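Toxin PAU_02230 (Photorhabdus asymbiotica subsp. asymbiotica ATCC 43949, PDB 6HV6) is a bacterial protein toxin, modelled here as a single chain in which helices pack against a six-stranded antiparallel sheet. Local coordinates at residues 282-287 / 291-296; 91-96 / 142-147; 171-176 / 181-186; 219-224 / 234-239; 349-354 / 359-364. The protein carries 1 engineered substitution. All blocks are in the same frame, centred on the assembly; numbering follows the deposited sequence.

Contact 1. Residues 282-287 / 291-296; sequences VRVDAP and MLISKI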
# COMPACT_ATOMS: atom_id res chain seq x y z
N VAL A 282 1.24 10.54 16.70
CA VAL A 282 2.22 9.58 17.15
C VAL A 282 2.52 8.66 15.97
O VAL A 282 1.61 8.06 15.39
CB VAL A 282 1.71 8.77 18.36
CG1 VAL A 282 2.66 7.66 18.69
CG2 VAL A 282 1.50 9.69 19.57
N ARG A 283 3.79 8.57 15.60
CA ARG A 283 4.20 7.62 14.58
C ARG A 283 4.27 6.23 15.19
O ARG A 283 4.79 6.05 16.30
CB ARG A 283 5.56 8.03 13.99
CG ARG A 283 6.02 7.14 12.82
CD ARG A 283 7.43 7.49 12.37
NE ARG A 283 8.42 6.90 13.27
CZ ARG A 283 9.25 7.59 14.04
NH1 ARG A 283 9.26 8.92 14.02
NH2 ARG A 283 10.09 6.94 14.83
N VAL A 284 3.74 5.24 14.48
CA VAL A 284 3.76 3.84 14.91
C VAL A 284 4.77 3.09 14.05
O VAL A 284 4.57 2.96 12.84
CB VAL A 284 2.37 3.18 14.81
CG1 VAL A 284 2.42 1.74 15.36
CG2 VAL A 284 1.34 3.99 15.59
N ASP A 285 5.83 2.60 14.67
CA ASP A 285 6.82 1.78 13.97
C ASP A 285 6.50 0.31 14.21
O ASP A 285 6.27 -0.09 15.35
CB ASP A 285 8.24 2.09 14.44
CG ASP A 285 8.66 3.52 14.14
OD1 ASP A 285 8.08 4.14 13.22
OD2 ASP A 285 9.59 4.01 14.83
N ALA A 286 6.49 -0.48 13.13
CA ALA A 286 6.13 -1.90 13.19
C ALA A 286 7.04 -2.64 12.21
O ALA A 286 7.78 -1.99 11.46
CB ALA A 286 4.66 -2.09 12.84
N PRO A 287 7.04 -4.00 12.19
CA PRO A 287 7.93 -4.70 11.26
C PRO A 287 7.72 -4.28 9.81
O PRO A 287 6.67 -4.54 9.22
CB PRO A 287 7.56 -6.17 11.47
CG PRO A 287 7.18 -6.24 12.92
CD PRO A 287 6.45 -4.93 13.17
N MET A 291 2.83 3.43 10.66
CA MET A 291 1.44 3.85 10.71
C MET A 291 1.38 5.11 11.58
O MET A 291 2.41 5.65 12.01
CB MET A 291 0.56 2.71 11.24
CG MET A 291 0.51 1.46 10.31
SD MET A 291 -0.01 0.01 11.24
CE MET A 291 1.49 -0.32 12.15
N LEU A 292 0.17 5.57 11.87
CA LEU A 292 0.03 6.85 12.54
C LEU A 292 -1.25 6.83 13.35
O LEU A 292 -2.28 6.32 12.88
CB LEU A 292 -0.01 7.98 11.50
CG LEU A 292 -0.33 9.38 12.04
CD1 LEU A 292 0.94 9.97 12.60
CD2 LEU A 292 -0.90 10.23 10.90
N ILE A 293 -1.20 7.40 14.56
CA ILE A 293 -2.41 7.64 15.32
C ILE A 293 -2.40 9.08 15.79
O ILE A 293 -1.34 9.64 16.10
CB ILE A 293 -2.58 6.66 16.51
CG1 ILE A 293 -1.40 6.72 17.46
CG2 ILE A 293 -2.73 5.23 15.99
CD1 ILE A 293 -1.38 5.55 18.44
N SER A 294 -3.58 9.70 15.81
CA SER A 294 -3.65 11.13 16.05
C SER A 294 -4.88 11.45 16.87
O SER A 294 -5.85 10.68 16.90
CB SER A 294 -3.67 11.91 14.73
OG SER A 294 -2.48 11.71 14.00
N LYS A 295 -4.82 12.60 17.54
CA LYS A 295 -5.95 13.23 18.19
C LYS A 295 -6.08 14.61 17.57
O LYS A 295 -5.11 15.37 17.54
CB LYS A 295 -5.71 13.30 19.71
CG LYS A 295 -6.79 14.00 20.52
CD LYS A 295 -6.43 13.99 22.02
CE LYS A 295 -7.51 14.62 22.88
NZ LYS A 295 -7.16 14.56 24.34
N ILE A 296 -7.27 14.93 17.05
CA ILE A 296 -7.51 16.18 16.34
C ILE A 296 -8.77 16.85 16.88
O ILE A 296 -9.76 16.17 17.17
CB ILE A 296 -7.63 15.94 14.82
CG1 ILE A 296 -6.44 15.12 14.31
CG2 ILE A 296 -7.73 17.26 14.08
CD1 ILE A 296 -5.09 15.82 14.47
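Val282 pairs with Ile293 and Val284 with Met291, and each pair is closed by two backbone hydrogen bonds. Val282 N reaches Ile293 O at 2.8 Å, and Ile293 N returns to Val282 O at 3.0 Å. Val284 N meets Met291 O at 2.8 Å, with Met291 N bonding back to Val284 O. Between them Arg283 faces Leu292 as a non-hydrogen-bonded pair, and the CA-H of Leu292 points at Val282 O.

The apolar contacts lie mostly on the face carrying Val282, Val284, Met291 and Ile293. CB of Val282 sits 3.8 Å from Ile293 CG1. The methionine chain bends at its last torsion (chi3 -75°), which brings CE against the first strand, on the face of Val284, 3.7 Å from Ala286 CB and 3.9 Å from Val284 CG1. On the other face, Leu292 leans its CD1 back to within 3.4 Å of Val282 O.

The charged contact stays within the first strand, where Arg283 grips Asp285 side-on: NE bonds OD1 at 2.8 Å and NH2 bonds OD2, both nearly in the guanidinium plane. NH1 is taken by Asn253, so the guanidinium is fixed in rotation.

The hairpin lies toward one side of the antiparallel sheet, with strand 342-346 outermost beyond 280-286 and strand 304-309 beyond 289-296, while helix 199-211 covers the face of Arg283 and Leu292.

Contact 2. Residues 91-96 / 142-147; sequences LDYAYN and TDATTK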
# COMPACT_ATOMS: atom_id res chain seq x y z
N LEU A 91 6.64 -17.42 -9.23
CA LEU A 91 7.70 -17.24 -8.24
C LEU A 91 8.93 -18.09 -8.56
O LEU A 91 10.05 -17.68 -8.25
CB LEU A 91 7.17 -17.58 -6.86
CG LEU A 91 5.98 -16.76 -6.36
CD1 LEU A 91 5.54 -17.26 -4.99
CD2 LEU A 91 6.33 -15.27 -6.30
N ASP A 92 8.74 -19.26 -9.17
CA ASP A 92 9.89 -20.08 -9.54
C ASP A 92 10.61 -19.54 -10.76
O ASP A 92 11.82 -19.76 -10.91
CB ASP A 92 9.45 -21.52 -9.82
CG ASP A 92 8.98 -22.24 -8.57
OD1 ASP A 92 9.43 -21.87 -7.46
OD2 ASP A 92 8.16 -23.18 -8.70
N TYR A 93 9.90 -18.86 -11.66
CA TYR A 93 10.52 -18.32 -12.86
C TYR A 93 11.10 -16.92 -12.66
O TYR A 93 11.78 -16.43 -13.57
CB TYR A 93 9.52 -18.31 -14.02
CG TYR A 93 9.31 -19.67 -14.64
CD1 TYR A 93 10.21 -20.18 -15.57
CD2 TYR A 93 8.21 -20.45 -14.31
CE1 TYR A 93 10.03 -21.42 -16.15
CE2 TYR A 93 8.01 -21.70 -14.88
CZ TYR A 93 8.92 -22.18 -15.80
OH TYR A 93 8.74 -23.42 -16.37
N ALA A 94 10.88 -16.30 -11.50
CA ALA A 94 11.46 -14.99 -11.23
C ALA A 94 12.99 -15.06 -11.24
O ALA A 94 13.58 -16.06 -10.84
CB ALA A 94 10.97 -14.45 -9.89
N TYR A 95 13.62 -13.98 -11.70
CA TYR A 95 15.07 -13.99 -11.87
C TYR A 95 15.77 -14.09 -10.53
O TYR A 95 15.46 -13.35 -9.59
CB TYR A 95 15.55 -12.74 -12.62
CG TYR A 95 17.07 -12.62 -12.72
CD1 TYR A 95 17.80 -13.50 -13.52
CD2 TYR A 95 17.76 -11.64 -12.03
CE1 TYR A 95 19.18 -13.40 -13.61
CE2 TYR A 95 19.14 -11.52 -12.11
CZ TYR A 95 19.85 -12.41 -12.91
OH TYR A 95 21.22 -12.30 -13.00
N ASN A 96 16.72 -15.02 -10.44
CA ASN A 96 17.51 -15.24 -9.23
C ASN A 96 18.98 -15.19 -9.60
O ASN A 96 19.48 -16.13 -10.27
CB ASN A 96 17.13 -16.58 -8.59
CG ASN A 96 17.78 -16.79 -7.24
OD1 ASN A 96 18.79 -16.17 -6.92
ND2 ASN A 96 17.20 -17.68 -6.45
N THR A 142 4.15 -25.83 -22.48
CA THR A 142 4.69 -24.51 -22.80
C THR A 142 6.07 -24.37 -22.18
O THR A 142 6.24 -24.63 -20.98
CB THR A 142 3.77 -23.38 -22.31
OG1 THR A 142 3.47 -23.56 -20.92
CG2 THR A 142 2.47 -23.38 -23.10
N ASP A 143 7.05 -23.96 -22.99
CA ASP A 143 8.41 -23.83 -22.49
C ASP A 143 8.58 -22.52 -21.74
O ASP A 143 7.66 -21.70 -21.64
CB ASP A 143 9.42 -23.97 -23.63
CG ASP A 143 9.30 -22.89 -24.70
OD1 ASP A 143 8.62 -21.86 -24.51
OD2 ASP A 143 9.91 -23.07 -25.78
N ALA A 144 9.79 -22.31 -21.21
CA ALA A 144 10.06 -21.14 -20.38
C ALA A 144 9.77 -19.85 -21.12
O ALA A 144 9.15 -18.93 -20.58
CB ALA A 144 11.52 -21.17 -19.90
N THR A 145 10.21 -19.76 -22.38
CA THR A 145 9.99 -18.54 -23.15
C THR A 145 8.50 -18.26 -23.28
O THR A 145 8.04 -17.14 -23.06
CB THR A 145 10.64 -18.67 -24.52
OG1 THR A 145 12.04 -18.93 -24.35
CG2 THR A 145 10.47 -17.38 -25.33
N THR A 146 7.74 -19.30 -23.61
CA THR A 146 6.32 -19.13 -23.90
C THR A 146 5.56 -18.73 -22.64
O THR A 146 4.68 -17.87 -22.69
CB THR A 146 5.79 -20.44 -24.49
OG1 THR A 146 6.56 -20.75 -25.65
CG2 THR A 146 4.34 -20.34 -24.90
N LYS A 147 5.91 -19.34 -21.50
CA LYS A 147 5.33 -18.91 -20.24
C LYS A 147 5.62 -17.43 -19.98
O LYS A 147 4.73 -16.68 -19.57
CB LYS A 147 5.86 -19.78 -19.10
CG LYS A 147 5.40 -21.27 -19.12
CD LYS A 147 5.71 -21.92 -17.77
CE LYS A 147 5.80 -23.45 -17.84
NZ LYS A 147 4.56 -24.11 -18.36
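Tyr93 meets Lys147 because its chi1 (-77°) puts CG beside the backbone N and aims the ring at the start of the long helix 144-176. The lysine runs extended as far as CE, which lays CD and CE along the phenol, and its bend at chi4 (-57°) turns NZ back toward Thr142.

The two side chains cross at a slant. CE of Lys147 comes within 3.3 Å of Tyr93 OH, and CD lies 3.7 Å from Tyr93 CE2. At the other side of the ring, CE1 rests 4.0 Å from Ala144 CB, so the ring spans one turn of the helix.

The ammonium is held by oxygens: Lys147 NZ donates to Thr142 OG1 at 2.8 Å and to Thr142 O at 3.2 Å, with Tyr137 O as a further acceptor. That fixes the end of the chain and leaves its methylenes to the tyrosine, whose ring also stacks on Tyr110 of helix 101-115.

Asp143 starts the helix: its OD1 accepts from Thr146 N at 2.9 Å and from Thr146 OG1 as well. A side-chain N-cap thus opens helix 144-176 where Tyr93, at the end of helix 80-93, packs on it.

Contact 3. Residues 171-176 / 181-186; sequences QSWKKS and NKVVLT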
# COMPACT_ATOMS: atom_id res chain seq x y z
N GLN A 171 -12.24 -2.67 1.64
CA GLN A 171 -13.64 -2.61 2.08
C GLN A 171 -13.86 -3.45 3.34
O GLN A 171 -14.59 -3.04 4.24
CB GLN A 171 -14.57 -3.08 0.97
CG GLN A 171 -15.00 -1.96 0.05
CD GLN A 171 -16.29 -2.28 -0.67
OE1 GLN A 171 -16.69 -3.44 -0.76
NE2 GLN A 171 -16.95 -1.24 -1.18
N SER A 172 -13.22 -4.62 3.41
CA SER A 172 -13.31 -5.43 4.61
C SER A 172 -12.70 -4.71 5.81
O SER A 172 -13.22 -4.79 6.93
CB SER A 172 -12.63 -6.77 4.36
OG SER A 172 -12.35 -7.42 5.59
N TRP A 173 -11.58 -4.02 5.60
CA TRP A 173 -10.98 -3.23 6.67
C TRP A 173 -11.94 -2.16 7.16
O TRP A 173 -12.11 -1.96 8.37
CB TRP A 173 -9.70 -2.59 6.15
CG TRP A 173 -8.78 -1.94 7.17
CD1 TRP A 173 -7.78 -2.54 7.87
CD2 TRP A 173 -8.72 -0.54 7.50
NE1 TRP A 173 -7.10 -1.60 8.64
CE2 TRP A 173 -7.67 -0.37 8.44
CE3 TRP A 173 -9.46 0.59 7.12
CZ2 TRP A 173 -7.34 0.88 8.99
CZ3 TRP A 173 -9.13 1.83 7.66
CH2 TRP A 173 -8.08 1.96 8.59
N LYS A 174 -12.58 -1.46 6.22
CA LYS A 174 -13.58 -0.45 6.60
C LYS A 174 -14.70 -1.07 7.41
O LYS A 174 -15.11 -0.53 8.45
CB LYS A 174 -14.12 0.23 5.34
CG LYS A 174 -15.29 1.16 5.60
CD LYS A 174 -15.61 2.00 4.37
CE LYS A 174 -16.76 2.96 4.66
NZ LYS A 174 -16.82 4.08 3.68
N LYS A 175 -15.23 -2.22 6.96
CA LYS A 175 -16.30 -2.88 7.70
C LYS A 175 -15.85 -3.30 9.08
O LYS A 175 -16.65 -3.26 10.03
CB LYS A 175 -16.82 -4.08 6.91
CG LYS A 175 -17.70 -3.68 5.74
CD LYS A 175 -17.95 -4.82 4.75
CE LYS A 175 -18.63 -4.30 3.49
NZ LYS A 175 -18.80 -5.34 2.44
N SER A 176 -14.58 -3.66 9.24
CA SER A 176 -14.09 -4.08 10.55
C SER A 176 -13.97 -2.93 11.54
O SER A 176 -13.77 -3.18 12.73
CB SER A 176 -12.74 -4.77 10.40
OG SER A 176 -11.71 -3.82 10.19
N ASN A 181 -16.72 6.60 13.21
CA ASN A 181 -17.77 7.40 12.60
C ASN A 181 -17.48 7.73 11.14
O ASN A 181 -18.38 8.20 10.44
CB ASN A 181 -18.02 8.69 13.39
CG ASN A 181 -16.76 9.51 13.58
OD1 ASN A 181 -16.19 9.53 14.66
ND2 ASN A 181 -16.33 10.19 12.52
N LYS A 182 -16.27 7.46 10.67
CA LYS A 182 -15.88 7.78 9.30
C LYS A 182 -14.66 6.93 8.97
O LYS A 182 -13.81 6.70 9.83
CB LYS A 182 -15.55 9.27 9.14
CG LYS A 182 -15.15 9.67 7.71
CD LYS A 182 -15.17 11.19 7.51
CE LYS A 182 -13.93 11.85 8.09
NZ LYS A 182 -13.86 13.31 7.77
N VAL A 183 -14.61 6.44 7.74
CA VAL A 183 -13.44 5.73 7.23
C VAL A 183 -13.16 6.26 5.83
O VAL A 183 -14.08 6.38 5.01
CB VAL A 183 -13.65 4.20 7.21
CG1 VAL A 183 -12.46 3.51 6.53
CG2 VAL A 183 -13.85 3.67 8.64
N VAL A 184 -11.91 6.63 5.57
CA VAL A 184 -11.47 7.07 4.25
C VAL A 184 -10.45 6.05 3.76
O VAL A 184 -9.39 5.89 4.38
CB VAL A 184 -10.89 8.49 4.28
CG1 VAL A 184 -10.38 8.88 2.91
CG2 VAL A 184 -11.95 9.48 4.73
N LEU A 185 -10.77 5.35 2.68
CA LEU A 185 -9.89 4.31 2.15
C LEU A 185 -8.89 4.90 1.16
O LEU A 185 -9.28 5.59 0.21
CB LEU A 185 -10.72 3.22 1.48
CG LEU A 185 -11.63 2.46 2.44
CD1 LEU A 185 -12.33 1.35 1.70
CD2 LEU A 185 -10.82 1.90 3.61
N THR A 186 -7.60 4.62 1.39
CA THR A 186 -6.53 5.00 0.44
C THR A 186 -5.45 3.93 0.49
O THR A 186 -4.35 4.15 1.02
CB THR A 186 -5.94 6.38 0.78
OG1 THR A 186 -5.44 6.36 2.12
CG2 THR A 186 -6.96 7.48 0.64
O HOH W 1 -17.34 6.44 6.19
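Trp173 and Lys174 belong to a helix-on-sheet layer: the end of helix 144-176 lies against Val183 and Leu185 of strand 182-185, an outermost strand of the antiparallel sheet in this chain. The axes of 171-176 and 182-185 run almost antiparallel, at 165°, and are 9.1 Å apart at closest; a short connection reverses the chain between them.

Val183 is the central residue on the strand side. With CG1 anti to the backbone N (chi1 174°), it presses that methyl against Lys174 CG at 3.8 Å and against the edge of the indole, 3.9 Å from Trp173 CZ3. The lysine chain is stretched out and passes obliquely across the valine, giving its methylenes to the packing.

Leu185 splits its two methyls between neighbours. CD2 sits between the indole and the base of Lys174, 4.0 Å from Trp173 CE3 and 4.1 Å from Lys174 CB, whereas CD1 approaches the backbone of Gln171 at its N. The tryptophan and leucine side chains lie alongside, pointing opposite ways. The buried indole also stacks on Tyr312, meets Phe326 edge-to-face and touches strands 304-309 and 313-317.

At the start of the strand, a classic beta bulge sets Asn181 and Lys182 opposite Tyr316, and Lys182 makes a cation-pi contact with that ring. Near the end of the helix, Ser176 OG donates to Trp173 O at 2.6 Å.

One water joins the two segments: it accepts from Val183 N at 3.1 Å and only weakly from Lys174 NZ at 3.5 Å.

Contact 4. Residues 219-224 / 234-239; sequences SKMLMG and NPLYKS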
# COMPACT_ATOMS: atom_id res chain seq x y z
N SER A 219 -5.68 12.66 1.29
CA SER A 219 -6.23 11.36 0.92
C SER A 219 -6.57 11.29 -0.56
O SER A 219 -6.29 10.28 -1.22
CB SER A 219 -7.49 11.05 1.75
OG SER A 219 -7.15 10.63 3.05
N LYS A 220 -7.21 12.34 -1.09
CA LYS A 220 -7.54 12.35 -2.51
C LYS A 220 -6.29 12.43 -3.38
O LYS A 220 -6.21 11.78 -4.43
CB LYS A 220 -8.45 13.54 -2.82
CG LYS A 220 -9.91 13.31 -2.48
CD LYS A 220 -10.77 14.48 -2.94
CE LYS A 220 -11.33 15.28 -1.77
NZ LYS A 220 -12.26 14.49 -0.93
N MET A 221 -5.33 13.26 -2.98
CA MET A 221 -4.09 13.37 -3.74
C MET A 221 -3.35 12.05 -3.77
O MET A 221 -2.84 11.64 -4.82
CB MET A 221 -3.21 14.47 -3.16
CG MET A 221 -3.80 15.84 -3.32
SD MET A 221 -2.84 17.03 -2.39
CE MET A 221 -1.22 16.78 -3.13
N LEU A 222 -3.26 11.35 -2.63
CA LEU A 222 -2.60 10.06 -2.59
C LEU A 222 -3.29 9.07 -3.52
O LEU A 222 -2.64 8.42 -4.36
CB LEU A 222 -2.57 9.50 -1.16
CG LEU A 222 -1.59 10.18 -0.21
CD1 LEU A 222 -1.83 9.77 1.24
CD2 LEU A 222 -0.16 9.87 -0.63
N MET A 223 -4.60 8.92 -3.38
CA MET A 223 -5.33 7.99 -4.23
C MET A 223 -5.25 8.41 -5.70
O MET A 223 -5.20 7.55 -6.59
CB MET A 223 -6.79 7.92 -3.75
CG MET A 223 -7.54 6.72 -4.22
SD MET A 223 -6.82 5.13 -3.70
CE MET A 223 -7.72 4.10 -4.86
N GLY A 224 -5.17 9.71 -5.99
CA GLY A 224 -5.05 10.15 -7.37
C GLY A 224 -3.78 9.68 -8.06
O GLY A 224 -3.74 9.62 -9.30
N ASN A 234 5.55 11.67 -10.93
CA ASN A 234 4.46 12.25 -10.14
C ASN A 234 5.06 13.04 -8.99
O ASN A 234 5.87 12.50 -8.23
CB ASN A 234 3.54 11.15 -9.59
CG ASN A 234 2.39 11.70 -8.73
OD1 ASN A 234 2.56 11.91 -7.54
ND2 ASN A 234 1.23 11.97 -9.35
N PRO A 235 4.72 14.33 -8.82
CA PRO A 235 5.43 15.13 -7.81
C PRO A 235 5.16 14.68 -6.38
O PRO A 235 6.05 14.79 -5.54
CB PRO A 235 4.93 16.56 -8.08
CG PRO A 235 3.65 16.40 -8.79
CD PRO A 235 3.73 15.12 -9.57
N LEU A 236 3.98 14.13 -6.09
CA LEU A 236 3.72 13.68 -4.72
C LEU A 236 4.51 12.43 -4.40
O LEU A 236 5.09 12.32 -3.32
CB LEU A 236 2.22 13.44 -4.52
CG LEU A 236 1.84 12.93 -3.12
CD1 LEU A 236 2.35 13.87 -2.02
CD2 LEU A 236 0.32 12.79 -3.02
N TYR A 237 4.54 11.47 -5.33
CA TYR A 237 5.36 10.27 -5.14
C TYR A 237 6.83 10.62 -4.99
O TYR A 237 7.52 10.07 -4.12
CB TYR A 237 5.16 9.32 -6.32
CG TYR A 237 6.00 8.06 -6.21
CD1 TYR A 237 5.77 7.13 -5.22
CD2 TYR A 237 7.04 7.82 -7.10
CE1 TYR A 237 6.54 5.99 -5.11
CE2 TYR A 237 7.82 6.68 -7.00
CZ TYR A 237 7.56 5.77 -6.01
OH TYR A 237 8.32 4.63 -5.90
N LYS A 238 7.35 11.52 -5.83
CA LYS A 238 8.74 11.94 -5.71
C LYS A 238 9.02 12.56 -4.34
O LYS A 238 10.07 12.30 -3.73
CB LYS A 238 9.12 12.92 -6.82
CG LYS A 238 9.33 12.26 -8.20
CD LYS A 238 10.23 13.08 -9.13
CE LYS A 238 9.56 14.32 -9.64
NZ LYS A 238 10.26 14.93 -10.84
N SER A 239 8.08 13.36 -3.82
CA SER A 239 8.29 13.97 -2.51
C SER A 239 8.26 12.92 -1.40
O SER A 239 9.02 13.02 -0.43
CB SER A 239 7.22 15.04 -2.24
OG SER A 239 7.32 16.15 -3.12
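Met221 is the first residue of 219-224 to touch the second helix, and it does so close to its own backbone. Its CB lies 3.9 Å from Leu236 CD2, and the same methyl comes within 3.8 Å of Met221 O. The rest of the methionine runs on and bends at its last torsion (chi3 57°), with its end against helix 361-365.

Leu222 follows. It sets out away from the second helix, yet the branch curls back so that CD2 meets Leu236 CD2 at 3.8 Å. The two leucine side chains lie roughly perpendicular, methyl to methyl. Leu236 gets there by standing with CG anti to its N (chi1 179°), which pushes CD2 into the angle formed by the two residues of the first helix. Met206 and Leu205 of helix 199-211 close over this apolar cluster.

The second helix is fixed at its start by Asn234. OD1 of that N-cap residue accepts from Tyr237 N at 3.0 Å, in the carbonyl plane and on a lone pair, with a weak second bond from Leu236 N.

The result is two consecutive helices, 215-224 and 235-244, joined by a loop and packed through a leucine that plugs between two neighbouring residues, beside a side-chain cap.

Contact 5. Residues 349-354 / 359-364; sequences SNVSDI and RNLNEI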
# COMPACT_ATOMS: atom_id res chain seq x y z
N SER A 349 6.36 21.45 15.03
CA SER A 349 6.65 22.84 15.40
C SER A 349 7.52 23.56 14.38
O SER A 349 7.45 24.78 14.27
CB SER A 349 7.35 22.89 16.76
OG SER A 349 6.52 22.41 17.79
N ASN A 350 8.38 22.83 13.67
CA ASN A 350 9.29 23.45 12.72
C ASN A 350 8.94 23.12 11.27
O ASN A 350 9.80 23.18 10.39
CB ASN A 350 10.73 23.05 13.03
CG ASN A 350 11.15 23.44 14.43
OD1 ASN A 350 10.76 24.50 14.93
ND2 ASN A 350 11.93 22.59 15.08
N VAL A 351 7.67 22.78 11.02
CA VAL A 351 7.25 22.37 9.68
C VAL A 351 7.43 23.50 8.66
O VAL A 351 7.58 23.23 7.46
CB VAL A 351 5.79 21.87 9.71
CG1 VAL A 351 4.81 23.02 9.85
CG2 VAL A 351 5.46 21.03 8.47
N SER A 352 7.45 24.75 9.10
CA SER A 352 7.68 25.84 8.16
C SER A 352 9.10 25.82 7.62
O SER A 352 9.34 26.26 6.49
CB SER A 352 7.40 27.19 8.82
OG SER A 352 8.37 27.49 9.81
N ASP A 353 10.04 25.29 8.40
CA ASP A 353 11.45 25.35 8.05
C ASP A 353 11.94 24.11 7.31
O ASP A 353 12.89 24.20 6.53
CB ASP A 353 12.29 25.55 9.32
CG ASP A 353 11.76 26.66 10.20
OD1 ASP A 353 11.41 27.74 9.67
OD2 ASP A 353 11.69 26.46 11.44
N ILE A 354 11.32 22.96 7.53
CA ILE A 354 11.83 21.71 6.99
C ILE A 354 11.46 21.61 5.51
O ILE A 354 10.27 21.66 5.16
CB ILE A 354 11.31 20.51 7.78
CG1 ILE A 354 11.86 20.58 9.21
CG2 ILE A 354 11.68 19.20 7.08
CD1 ILE A 354 11.12 19.68 10.19
N ARG A 359 10.65 21.92 -0.98
CA ARG A 359 9.23 22.06 -0.72
C ARG A 359 8.95 21.74 0.74
O ARG A 359 9.44 20.73 1.26
CB ARG A 359 8.40 21.14 -1.63
CG ARG A 359 8.49 21.48 -3.12
CD ARG A 359 7.18 21.19 -3.88
NE ARG A 359 6.82 19.77 -3.90
CZ ARG A 359 5.72 19.28 -4.48
NH1 ARG A 359 4.86 20.09 -5.08
NH2 ARG A 359 5.48 17.97 -4.44
N ASN A 360 8.18 22.60 1.41
CA ASN A 360 7.67 22.27 2.73
C ASN A 360 6.49 21.31 2.62
O ASN A 360 6.00 21.01 1.53
CB ASN A 360 7.27 23.54 3.48
CG ASN A 360 6.23 24.37 2.74
OD1 ASN A 360 5.19 23.85 2.33
ND2 ASN A 360 6.51 25.65 2.55
N LEU A 361 6.04 20.80 3.76
CA LEU A 361 4.98 19.79 3.71
C LEU A 361 3.70 20.36 3.12
O LEU A 361 2.95 19.63 2.46
CB LEU A 361 4.71 19.20 5.10
CG LEU A 361 5.81 18.39 5.81
CD1 LEU A 361 5.20 17.53 6.93
CD2 LEU A 361 6.59 17.52 4.83
N ASN A 362 3.44 21.66 3.32
CA ASN A 362 2.24 22.26 2.74
C ASN A 362 2.31 22.27 1.22
O ASN A 362 1.34 21.93 0.54
CB ASN A 362 2.04 23.67 3.28
CG ASN A 362 1.28 23.71 4.58
OD1 ASN A 362 0.62 22.74 4.97
ND2 ASN A 362 1.34 24.84 5.26
N GLU A 363 3.46 22.66 0.67
CA GLU A 363 3.61 22.70 -0.78
C GLU A 363 3.55 21.31 -1.38
O GLU A 363 3.11 21.15 -2.53
CB GLU A 363 4.93 23.38 -1.14
CG GLU A 363 5.00 24.84 -0.69
CD GLU A 363 6.41 25.40 -0.74
OE1 GLU A 363 7.33 24.75 -0.22
OE2 GLU A 363 6.58 26.51 -1.30
N ILE A 364 3.97 20.29 -0.63
CA ILE A 364 3.84 18.91 -1.10
C ILE A 364 2.37 18.52 -1.19
O ILE A 364 1.94 17.87 -2.16
CB ILE A 364 4.62 17.96 -0.19
CG1 ILE A 364 6.12 18.25 -0.26
CG2 ILE A 364 4.34 16.50 -0.57
CD1 ILE A 364 6.95 17.50 0.78
O HOH W 2 8.09 20.92 6.32
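Val351 and Ile354 are linked to Leu361 through a single water, the one polar bridge between the two segments. It donates to Val351 O at 2.6 Å and to Ile354 O at 2.6 Å, and accepts from Leu361 N at a longer 3.3 Å. It gives two bonds and receives one, and so ties together two carbonyls of the loop and an amide in the first turn of the helix.

Beside the water the contact is apolar. Val351 carries CG1 between its backbone N and carbonyl carbon (chi1 74°), which turns CG2 toward the helix to meet Leu361 CG at 3.8 Å and Leu361 CD1 equally closely. The two side chains meet at an oblique angle, and Trp208 of helix 199-211 lies against both. Ile354 O rests 3.6 Å from Asn360 CA.

Arg359 folds back over the helix: Ile364 CA lies over the centre of one guanidinium face, and NH2 bonds Ser239 of helix 235-244.

The start of helix 361-365 is held by reciprocal bonds between Asn360 and Glu363. Asn360 OD1 accepts from Glu363 N at 2.7 Å, while Asn360 N donates to Glu363 OE1 at 2.8 Å, on the lone pair turned away from the other oxygen. Those two bonds make a capping box, here next to a water-bridged loop that leads into the helix.

How the contacts relate
From the N terminus, contact 2 comes first and closes the longest loop, joining the end of helix 80-93 to the start of helix 144-176 across 45 residues. Contact 3 then uses the far end of that same helix, about 38 Å away between centres, and turns it back onto the sheet within four residues. Contact 4 closes over nine residues between its segments, contact 1 closes a tight hairpin in the same sheet as contact 3, and contact 5 a short loop into the last helix. All five follow in series, with no nesting or crossing. Contact 4 is the go-between: Thr186 of contact 3 packs on Ser219, while Leu236 meets Ile364 of contact 5.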